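Local coordinates for inactive glucansucrase (Lactobacillus reuteri, PDB 5JBD), which belongs to glycoside hydrolase family 70, a glucansucrase family whose members are built around a TIM barrel, at residues A[784-789]-A[842-847]. Residues are numbered along the deposited sequence; the frame is centred on the assembly and turned at random.
Sequences QIYFAY and NGTSLQ
The carboxamide of Q847 meets the backbone of Y789 edge-on, through both of its ends. OE1 takes the Y789 amide N at 2.8 Å, in the carbonyl plane and on a lone pair, while NE2 returns a 3.1 Å bond to Y789 O that is close to straight (168°). The extended chain (chi2 -168°) carries CD out toward Y789, and the paired bonds resemble those a neighbouring strand would make. NE2 also donates to T844 OG1, 3.1 Å away; the three bonds on OE1 and NE2 fix the rotation of the amide, and a hydrogen bond donated to S845 O orients the T844 hydroxyl. Strands 784-791 and 841-845 belong to the same six-stranded antiparallel sheet but are not neighbours in it: 193-197 and 758-767 run between them, and Q847, just past the end of 841-845, joins the two by its side chain. The tight polar grip extends to Y786, whose CG is anti to the backbone N (chi1 -178°) and whose OH accepts the Q847 backbone N at 3.1 Å; the same hydroxyl bonds E172. Apolar packing is looser, T844 CG2 lying 4.4 Å from both Y786 CE2 and A788 CB. On the partly exposed side, Y789 presents its ring edge to Q847, with CD1 3.5 Å from OE1.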
# COMPACT_ATOMS: atom_id res chain seq x y z
N GLN A 784 -4.59 -0.83 28.06
CA GLN A 784 -3.63 0.17 28.51
C GLN A 784 -3.82 1.46 27.76
O GLN A 784 -3.99 1.44 26.54
CB GLN A 784 -2.19 -0.31 28.26
CG GLN A 784 -1.74 -1.50 29.09
CD GLN A 784 -1.86 -1.27 30.58
OE1 GLN A 784 -1.40 -0.26 31.10
NE2 GLN A 784 -2.48 -2.22 31.27
N ILE A 785 -3.77 2.58 28.47
CA ILE A 785 -3.83 3.88 27.83
C ILE A 785 -2.50 4.14 27.10
O ILE A 785 -1.43 4.00 27.68
CB ILE A 785 -4.20 5.01 28.83
CG1 ILE A 785 -5.62 4.75 29.35
CG2 ILE A 785 -4.10 6.36 28.14
CD1 ILE A 785 -6.23 5.81 30.22
N TYR A 786 -2.62 4.54 25.83
CA TYR A 786 -1.51 4.69 24.89
C TYR A 786 -1.75 5.97 24.10
O TYR A 786 -2.89 6.24 23.68
CB TYR A 786 -1.56 3.47 23.94
CG TYR A 786 -0.48 3.34 22.86
CD1 TYR A 786 0.87 3.20 23.20
CD2 TYR A 786 -0.81 3.28 21.50
CE1 TYR A 786 1.85 3.04 22.22
CE2 TYR A 786 0.16 3.11 20.51
CZ TYR A 786 1.49 2.99 20.86
OH TYR A 786 2.46 2.83 19.89
N PHE A 787 -0.70 6.76 23.90
CA PHE A 787 -0.84 8.07 23.26
C PHE A 787 -0.55 8.02 21.76
O PHE A 787 0.38 8.63 21.25
CB PHE A 787 0.05 9.11 23.97
CG PHE A 787 -0.24 9.28 25.44
CD1 PHE A 787 -1.55 9.44 25.90
CD2 PHE A 787 0.79 9.33 26.36
CE1 PHE A 787 -1.82 9.62 27.25
CE2 PHE A 787 0.53 9.52 27.72
CZ PHE A 787 -0.78 9.66 28.16
N ALA A 788 -1.40 7.28 21.05
CA ALA A 788 -1.22 7.07 19.61
C ALA A 788 -1.48 8.35 18.86
O ALA A 788 -2.32 9.15 19.27
CB ALA A 788 -2.18 5.99 19.11
N TYR A 789 -0.74 8.54 17.77
CA TYR A 789 -1.08 9.56 16.78
C TYR A 789 -2.28 9.04 15.99
O TYR A 789 -2.17 8.02 15.31
CB TYR A 789 0.11 9.85 15.87
CG TYR A 789 1.21 10.60 16.59
CD1 TYR A 789 2.17 9.93 17.34
CD2 TYR A 789 1.25 11.98 16.57
CE1 TYR A 789 3.16 10.62 18.03
CE2 TYR A 789 2.25 12.69 17.24
CZ TYR A 789 3.19 12.00 17.97
OH TYR A 789 4.17 12.69 18.65
N ASN A 842 -9.84 1.15 13.84
CA ASN A 842 -9.77 -0.16 14.49
C ASN A 842 -8.55 -0.30 15.38
O ASN A 842 -8.60 -1.02 16.38
CB ASN A 842 -9.71 -1.29 13.45
CG ASN A 842 -11.02 -1.51 12.70
OD1 ASN A 842 -11.01 -1.84 11.50
ND2 ASN A 842 -12.13 -1.36 13.38
N GLY A 843 -7.46 0.37 15.01
CA GLY A 843 -6.20 0.22 15.72
C GLY A 843 -5.07 0.80 14.92
O GLY A 843 -5.31 1.53 13.95
N THR A 844 -3.85 0.52 15.32
CA THR A 844 -2.67 1.01 14.62
C THR A 844 -1.55 0.00 14.73
O THR A 844 -1.49 -0.74 15.72
CB THR A 844 -2.18 2.39 15.16
OG1 THR A 844 -0.98 2.80 14.47
CG2 THR A 844 -1.88 2.32 16.65
N SER A 845 -0.67 -0.02 13.73
CA SER A 845 0.62 -0.67 13.89
C SER A 845 1.41 0.07 14.97
O SER A 845 1.14 1.23 15.26
CB SER A 845 1.41 -0.72 12.58
OG SER A 845 1.47 0.54 11.94
N LEU A 846 2.36 -0.62 15.60
CA LEU A 846 3.09 -0.06 16.73
C LEU A 846 3.78 1.22 16.27
O LEU A 846 4.39 1.25 15.21
CB LEU A 846 4.10 -1.05 17.30
CG LEU A 846 3.60 -2.45 17.69
CD1 LEU A 846 4.73 -3.26 18.31
CD2 LEU A 846 2.39 -2.39 18.62
N GLN A 847 3.66 2.30 17.06
CA GLN A 847 4.13 3.62 16.61
C GLN A 847 5.51 4.02 17.14
O GLN A 847 5.97 5.13 16.88
CB GLN A 847 3.08 4.68 16.95
CG GLN A 847 1.78 4.49 16.18
CD GLN A 847 0.84 5.67 16.29
OE1 GLN A 847 1.08 6.60 17.06
NE2 GLN A 847 -0.26 5.63 15.54